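Local structure of carboxypeptidase 1 (Deinococcus radiodurans str. R1, 5GIV) at residues F23-Q34 with R46-R57. The protein is a metal-dependent carboxypeptidase of the M32 family that probably releases amino acids one by one, with broad specificity, from peptide C-termini. Sequence-based numbering, arbitrary orientation.
Sequences FGGIEALLGWDQ and RARQQSLLAGLR
The Phe23 ring lies with one face under the backbone of Arg57, while at its edge Phe23 CE1 meets Leu53 CD2 at 3.7 Å. The guanidinium of Arg57 has Ala54 O over one face and the Glu27 carboxylate at its edge, the two planes only 20° apart. Glu27 is gripped side-on: Arg57 NE reaches Glu27 OE2 at 2.7 Å, nearly straight, and Arg57 NH2 reaches Glu27 OE1 at 2.9 Å, each oxygen using its syn lone pair. Bends at chi2 (-97°) and chi3 of Arg57 fold the guanidinium back onto this carboxylate.

Toward the other end, the Arg46 guanidinium carries Leu30 CD2 over one face and Asp33 at its edge. Here the grip is end-on: Arg46 NH1 (2.6 Å) and Arg46 NH2 (2.9 Å) both converge on Asp33 OD2, NH1 on its anti lone pair, NH2 on the anti side but tilted out of the carboxylate plane; Asp33 OD1 pairs with Arg247 of the second subunit. Arg46 NE donates to Gln49 OE1 at 3.0 Å, bracing the guanidinium, while Gln49 NE2 binds Leu241 O of that subunit. With an alanine in place of Arg46, Asp33 would probably lose its ion pair to helix 43-62, Gln49 OE1 a donor, and a gap would open beside Leu30.

Along the seam, Leu30 and Leu53 interlock as knobs into holes, Leu30 CD1 lying 3.5 Å from Leu53 CD1. Two waters link Glu27 to Gln50. Segments 23-34 and 46-57 run antiparallel, their axes at 164°, as arms of a hairpin formed by helices 8-36 and 43-62; its apolar seam is flanked by an ion pair toward each end, one tied directly into the dimer interface.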
ATOM      1  N   PHE A  23       5.712  -8.532 -11.475  1.00 26.07           N
ATOM      2  CA  PHE A  23       4.404  -9.064 -11.117  1.00 26.11           C
ATOM      3  C   PHE A  23       4.397  -9.523  -9.668  1.00 26.05           C
ATOM      4  O   PHE A  23       3.459  -9.233  -8.918  1.00 26.08           O
ATOM      5  CB  PHE A  23       4.019 -10.232 -12.029  1.00 26.17           C
ATOM      6  CG  PHE A  23       3.333  -9.820 -13.299  1.00 26.28           C
ATOM      7  CD1 PHE A  23       2.009  -9.400 -13.282  1.00 26.37           C
ATOM      8  CD2 PHE A  23       3.990  -9.901 -14.517  1.00 26.31           C
ATOM      9  CE1 PHE A  23       1.366  -9.026 -14.453  1.00 26.50           C
ATOM     10  CE2 PHE A  23       3.351  -9.531 -15.700  1.00 26.45           C
ATOM     11  CZ  PHE A  23       2.035  -9.096 -15.665  1.00 26.54           C
ATOM     12  N   GLY A  24       5.458 -10.218  -9.252  1.00 23.75           N
ATOM     13  CA  GLY A  24       5.529 -10.700  -7.883  1.00 23.69           C
ATOM     14  C   GLY A  24       5.485  -9.584  -6.860  1.00 23.68           C
ATOM     15  O   GLY A  24       4.820  -9.703  -5.830  1.00 23.69           O
ATOM     16  N   GLY A  25       6.215  -8.496  -7.112  1.00 19.06           N
ATOM     17  CA  GLY A  25       6.158  -7.365  -6.202  1.00 19.06           C
ATOM     18  C   GLY A  25       4.772  -6.749  -6.136  1.00 19.14           C
ATOM     19  O   GLY A  25       4.289  -6.398  -5.057  1.00 19.16           O
ATOM     20  N   ILE A  26       4.107  -6.622  -7.291  1.00 19.32           N
ATOM     21  CA  ILE A  26       2.773  -6.029  -7.321  1.00 19.41           C
ATOM     22  C   ILE A  26       1.762  -6.932  -6.630  1.00 19.43           C
ATOM     23  O   ILE A  26       0.932  -6.463  -5.839  1.00 19.47           O
ATOM     24  CB  ILE A  26       2.352  -5.710  -8.764  1.00 19.48           C
ATOM     25  CG1 ILE A  26       3.310  -4.698  -9.391  1.00 19.47           C
ATOM     26  CG2 ILE A  26       0.929  -5.192  -8.788  1.00 19.59           C
ATOM     27  CD1 ILE A  26       3.026  -4.427 -10.842  1.00 19.54           C
ATOM     28  N   GLU A  27       1.809  -8.237  -6.909  1.00 32.87           N
ATOM     29  CA  GLU A  27       0.943  -9.161  -6.185  1.00 32.89           C
ATOM     30  C   GLU A  27       1.171  -9.038  -4.685  1.00 32.86           C
ATOM     31  O   GLU A  27       0.219  -9.072  -3.896  1.00 32.90           O
ATOM     32  CB  GLU A  27       1.186 -10.596  -6.657  1.00 32.87           C
ATOM     33  CG  GLU A  27       0.734 -10.874  -8.079  1.00 32.94           C
ATOM     34  CD  GLU A  27       0.830 -12.347  -8.454  1.00 32.94           C
ATOM     35  OE1 GLU A  27      -0.086 -13.123  -8.095  1.00 32.97           O
ATOM     36  OE2 GLU A  27       1.830 -12.729  -9.104  1.00 32.92           O
ATOM     37  N   ALA A  28       2.430  -8.884  -4.277  1.00 18.51           N
ATOM     38  CA  ALA A  28       2.747  -8.741  -2.861  1.00 18.48           C
ATOM     39  C   ALA A  28       2.178  -7.448  -2.298  1.00 18.52           C
ATOM     40  O   ALA A  28       1.694  -7.417  -1.159  1.00 18.54           O
ATOM     41  CB  ALA A  28       4.266  -8.807  -2.662  1.00 18.42           C
ATOM     42  N   LEU A  29       2.224  -6.369  -3.082  1.00 19.69           N
ATOM     43  CA  LEU A  29       1.649  -5.106  -2.631  1.00 19.75           C
ATOM     44  C   LEU A  29       0.151  -5.236  -2.416  1.00 19.82           C
ATOM     45  O   LEU A  29      -0.391  -4.706  -1.445  1.00 19.87           O
ATOM     46  CB  LEU A  29       1.944  -3.994  -3.640  1.00 19.78           C
ATOM     47  CG  LEU A  29       1.261  -2.653  -3.351  1.00 19.86           C
ATOM     48  CD1 LEU A  29       1.670  -2.128  -1.982  1.00 19.86           C
ATOM     49  CD2 LEU A  29       1.584  -1.642  -4.446  1.00 19.90           C
ATOM     50  N   LEU A  30      -0.536  -5.921  -3.323  1.00 20.16           N
ATOM     51  CA  LEU A  30      -1.971  -6.118  -3.154  1.00 20.23           C
ATOM     52  C   LEU A  30      -2.267  -6.888  -1.877  1.00 20.22           C
ATOM     53  O   LEU A  30      -3.234  -6.587  -1.174  1.00 20.27           O
ATOM     54  CB  LEU A  30      -2.541  -6.848  -4.365  1.00 20.25           C
ATOM     55  CG  LEU A  30      -2.704  -6.019  -5.629  1.00 20.31           C
ATOM     56  CD1 LEU A  30      -2.878  -6.962  -6.824  1.00 20.34           C
ATOM     57  CD2 LEU A  30      -3.889  -5.059  -5.496  1.00 20.42           C
ATOM     58  N   GLY A  31      -1.446  -7.896  -1.570  1.00 17.79           N
ATOM     59  CA  GLY A  31      -1.646  -8.652  -0.344  1.00 17.74           C
ATOM     60  C   GLY A  31      -1.206  -7.899   0.898  1.00 17.72           C
ATOM     61  O   GLY A  31      -1.871  -7.958   1.942  1.00 17.71           O
ATOM     62  N   TRP A  32      -0.084  -7.182   0.811  1.00 19.58           N
ATOM     63  CA  TRP A  32       0.367  -6.406   1.963  1.00 19.61           C
ATOM     64  C   TRP A  32      -0.666  -5.357   2.345  1.00 19.69           C
ATOM     65  O   TRP A  32      -1.007  -5.206   3.524  1.00 19.73           O
ATOM     66  CB  TRP A  32       1.717  -5.753   1.669  1.00 19.57           C
ATOM     67  CG  TRP A  32       2.134  -4.751   2.716  1.00 19.60           C
ATOM     68  CD1 TRP A  32       2.856  -4.994   3.850  1.00 19.59           C
ATOM     69  CD2 TRP A  32       1.856  -3.347   2.710  1.00 19.65           C
ATOM     70  NE1 TRP A  32       3.053  -3.823   4.548  1.00 19.64           N
ATOM     71  CE2 TRP A  32       2.446  -2.798   3.868  1.00 19.68           C
ATOM     72  CE3 TRP A  32       1.166  -2.498   1.833  1.00 19.70           C
ATOM     73  CZ2 TRP A  32       2.357  -1.444   4.180  1.00 19.75           C
ATOM     74  CZ3 TRP A  32       1.082  -1.152   2.141  1.00 19.75           C
ATOM     75  CH2 TRP A  32       1.676  -0.636   3.305  1.00 19.78           C
ATOM     76  N   ASP A  33      -1.181  -4.622   1.355  1.00 17.78           N
ATOM     77  CA  ASP A  33      -2.197  -3.617   1.636  1.00 17.81           C
ATOM     78  C   ASP A  33      -3.483  -4.256   2.144  1.00 17.82           C
ATOM     79  O   ASP A  33      -4.159  -3.694   3.017  1.00 17.83           O
ATOM     80  CB  ASP A  33      -2.455  -2.784   0.374  1.00 17.87           C
ATOM     81  CG  ASP A  33      -3.582  -1.771   0.552  1.00 17.91           C
ATOM     82  OD1 ASP A  33      -3.349  -0.705   1.176  1.00 17.92           O
ATOM     83  OD2 ASP A  33      -4.700  -2.059   0.067  1.00 17.94           O
ATOM     84  N   GLN A  34      -3.819  -5.445   1.636  1.00 31.31           N
ATOM     85  CA  GLN A  34      -5.011  -6.142   2.100  1.00 31.34           C
ATOM     86  C   GLN A  34      -4.945  -6.424   3.595  1.00 31.34           C
ATOM     87  O   GLN A  34      -5.965  -6.372   4.290  1.00 31.38           O
ATOM     88  CB  GLN A  34      -5.182  -7.439   1.314  1.00 31.33           C
ATOM     89  CG  GLN A  34      -6.325  -8.310   1.773  1.00 31.39           C
ATOM     90  CD  GLN A  34      -6.236  -9.714   1.211  1.00 31.37           C
ATOM     91  OE1 GLN A  34      -5.171 -10.350   1.226  1.00 31.33           O
ATOM     92  NE2 GLN A  34      -7.350 -10.201   0.682  1.00 31.43           N
ATOM     93  N   ARG A  46     -10.809  -6.222  -4.001  1.00 20.04           N
ATOM     94  CA  ARG A  46      -9.395  -6.532  -3.902  1.00 19.95           C
ATOM     95  C   ARG A  46      -9.129  -7.973  -4.324  1.00 19.90           C
ATOM     96  O   ARG A  46      -8.125  -8.255  -4.988  1.00 19.85           O
ATOM     97  CB  ARG A  46      -8.894  -6.269  -2.481  1.00 19.89           C
ATOM     98  CG  ARG A  46      -7.455  -6.687  -2.256  1.00 19.79           C
ATOM     99  CD  ARG A  46      -6.474  -5.977  -3.206  1.00 19.76           C
ATOM    100  NE  ARG A  46      -6.606  -4.525  -3.189  1.00 19.82           N
ATOM    101  CZ  ARG A  46      -6.024  -3.722  -2.297  1.00 19.81           C
ATOM    102  NH1 ARG A  46      -5.257  -4.231  -1.337  1.00 19.75           N
ATOM    103  NH2 ARG A  46      -6.208  -2.407  -2.363  1.00 19.87           N
ATOM    104  N   ALA A  47     -10.021  -8.898  -3.951  1.00 25.78           N
ATOM    105  CA  ALA A  47      -9.837 -10.302  -4.320  1.00 25.75           C
ATOM    106  C   ALA A  47      -9.902 -10.490  -5.834  1.00 25.81           C
ATOM    107  O   ALA A  47      -9.143 -11.280  -6.414  1.00 25.77           O
ATOM    108  CB  ALA A  47     -10.878 -11.170  -3.615  1.00 25.76           C
ATOM    109  N   ARG A  48     -10.790  -9.759  -6.498  1.00 22.69           N
ATOM    110  CA  ARG A  48     -10.849  -9.862  -7.948  1.00 22.76           C
ATOM    111  C   ARG A  48      -9.597  -9.263  -8.574  1.00 22.72           C
ATOM    112  O   ARG A  48      -9.076  -9.794  -9.564  1.00 22.73           O
ATOM    113  CB  ARG A  48     -12.121  -9.181  -8.468  1.00 22.88           C
ATOM    114  CG  ARG A  48     -12.448  -9.431  -9.937  1.00 22.98           C
ATOM    115  CD  ARG A  48     -13.731  -8.700 -10.317  1.00 23.11           C
ATOM    116  NE  ARG A  48     -13.597  -7.271 -10.059  1.00 23.12           N
ATOM    117  CZ  ARG A  48     -14.138  -6.633  -9.027  1.00 23.13           C
ATOM    118  NH1 ARG A  48     -14.886  -7.289  -8.156  1.00 23.12           N
ATOM    119  NH2 ARG A  48     -13.931  -5.336  -8.867  1.00 23.15           N
ATOM    120  N   GLN A  49      -9.114  -8.145  -8.025  1.00 25.47           N
ATOM    121  CA  GLN A  49      -7.849  -7.578  -8.486  1.00 25.42           C
ATOM    122  C   GLN A  49      -6.714  -8.586  -8.344  1.00 25.33           C
ATOM    123  O   GLN A  49      -5.917  -8.779  -9.270  1.00 25.31           O
ATOM    124  CB  GLN A  49      -7.525  -6.300  -7.711  1.00 25.41           C
ATOM    125  CG  GLN A  49      -8.465  -5.132  -7.969  1.00 25.54           C
ATOM    126  CD  GLN A  49      -8.260  -4.003  -6.967  1.00 25.54           C
ATOM    127  OE1 GLN A  49      -7.531  -4.154  -5.985  1.00 25.46           O
ATOM    128  NE2 GLN A  49      -8.913  -2.868  -7.209  1.00 25.63           N
ATOM    129  N   GLN A  50      -6.636  -9.254  -7.190  1.00 30.59           N
ATOM    130  CA  GLN A  50      -5.571 -10.230  -6.981  1.00 30.50           C
ATOM    131  C   GLN A  50      -5.715 -11.389  -7.952  1.00 30.54           C
ATOM    132  O   GLN A  50      -4.721 -11.878  -8.506  1.00 30.49           O
ATOM    133  CB  GLN A  50      -5.576 -10.730  -5.534  1.00 30.44           C
ATOM    134  CG  GLN A  50      -5.178  -9.661  -4.524  1.00 30.41           C
ATOM    135  CD  GLN A  50      -5.364 -10.098  -3.096  1.00 30.40           C
ATOM    136  OE1 GLN A  50      -6.488 -10.172  -2.593  1.00 30.47           O
ATOM    137  NE2 GLN A  50      -4.258 -10.392  -2.424  1.00 30.34           N
ATOM    138  N   SER A  51      -6.954 -11.821  -8.187  1.00 31.54           N
ATOM    139  CA  SER A  51      -7.191 -12.901  -9.131  1.00 31.59           C
ATOM    140  C   SER A  51      -6.758 -12.495 -10.532  1.00 31.65           C
ATOM    141  O   SER A  51      -6.148 -13.290 -11.262  1.00 31.63           O
ATOM    142  CB  SER A  51      -8.674 -13.272  -9.101  1.00 31.68           C
ATOM    143  OG  SER A  51      -9.006 -14.195 -10.120  1.00 31.77           O
ATOM    144  N   LEU A  52      -7.050 -11.251 -10.919  1.00 29.19           N
ATOM    145  CA  LEU A  52      -6.622 -10.759 -12.225  1.00 29.26           C
ATOM    146  C   LEU A  52      -5.102 -10.814 -12.357  1.00 29.15           C
ATOM    147  O   LEU A  52      -4.569 -11.285 -13.368  1.00 29.18           O
ATOM    148  CB  LEU A  52      -7.149  -9.337 -12.443  1.00 29.34           C
ATOM    149  CG  LEU A  52      -6.722  -8.602 -13.713  1.00 29.42           C
ATOM    150  CD1 LEU A  52      -7.265  -9.301 -14.951  1.00 29.53           C
ATOM    151  CD2 LEU A  52      -7.152  -7.137 -13.676  1.00 29.48           C
ATOM    152  N   LEU A  53      -4.382 -10.363 -11.328  1.00 26.99           N
ATOM    153  CA  LEU A  53      -2.927 -10.355 -11.418  1.00 26.90           C
ATOM    154  C   LEU A  53      -2.357 -11.766 -11.362  1.00 26.85           C
ATOM    155  O   LEU A  53      -1.383 -12.075 -12.059  1.00 26.83           O
ATOM    156  CB  LEU A  53      -2.326  -9.501 -10.309  1.00 26.82           C
ATOM    157  CG  LEU A  53      -1.915  -8.080 -10.690  1.00 26.85           C
ATOM    158  CD1 LEU A  53      -0.953  -7.538  -9.635  1.00 26.77           C
ATOM    159  CD2 LEU A  53      -1.300  -8.017 -12.093  1.00 26.90           C
ATOM    160  N   ALA A  54      -2.953 -12.643 -10.551  1.00 27.04           N
ATOM    161  CA  ALA A  54      -2.503 -14.029 -10.534  1.00 27.00           C
ATOM    162  C   ALA A  54      -2.596 -14.647 -11.925  1.00 27.09           C
ATOM    163  O   ALA A  54      -1.678 -15.354 -12.365  1.00 27.06           O
ATOM    164  CB  ALA A  54      -3.316 -14.835  -9.522  1.00 27.00           C
ATOM    165  N   GLY A  55      -3.681 -14.357 -12.649  1.00 31.27           N
ATOM    166  CA  GLY A  55      -3.830 -14.897 -13.991  1.00 31.38           C
ATOM    167  C   GLY A  55      -2.780 -14.385 -14.956  1.00 31.41           C
ATOM    168  O   GLY A  55      -2.206 -15.157 -15.730  1.00 31.43           O
ATOM    169  N   LEU A  56      -2.512 -13.077 -14.933  1.00 36.75           N
ATOM    170  CA  LEU A  56      -1.506 -12.520 -15.835  1.00 36.76           C
ATOM    171  C   LEU A  56      -0.124 -13.080 -15.525  1.00 36.63           C
ATOM    172  O   LEU A  56       0.613 -13.488 -16.431  1.00 36.65           O
ATOM    173  CB  LEU A  56      -1.499 -10.992 -15.751  1.00 36.77           C
ATOM    174  CG  LEU A  56      -2.734 -10.296 -16.320  1.00 36.93           C
ATOM    175  CD1 LEU A  56      -2.739  -8.822 -15.969  1.00 36.94           C
ATOM    176  CD2 LEU A  56      -2.797 -10.492 -17.829  1.00 37.06           C
ATOM    177  N   ARG A  57       0.248 -13.103 -14.247  1.00 35.76           N
ATOM    178  CA  ARG A  57       1.564 -13.607 -13.879  1.00 35.66           C
ATOM    179  C   ARG A  57       1.715 -15.077 -14.246  1.00 35.67           C
ATOM    180  O   ARG A  57       2.758 -15.494 -14.762  1.00 35.63           O
ATOM    181  CB  ARG A  57       1.804 -13.383 -12.387  1.00 35.57           C
ATOM    182  CG  ARG A  57       3.031 -14.066 -11.850  1.00 35.49           C
ATOM    183  CD  ARG A  57       2.666 -15.397 -11.217  1.00 35.50           C
ATOM    184  NE  ARG A  57       1.727 -15.239 -10.108  1.00 35.50           N
ATOM    185  CZ  ARG A  57       0.870 -16.178  -9.705  1.00 35.54           C
ATOM    186  NH1 ARG A  57       0.822 -17.352 -10.329  1.00 35.58           N
ATOM    187  NH2 ARG A  57       0.053 -15.943  -8.679  1.00 35.53           N
TER
HETATM  188  O   HOH W   1      -2.414 -11.573  -6.989  1.00 21.86           O
HETATM  189  O   HOH W   2      -1.967 -10.793  -4.084  1.00 23.56           O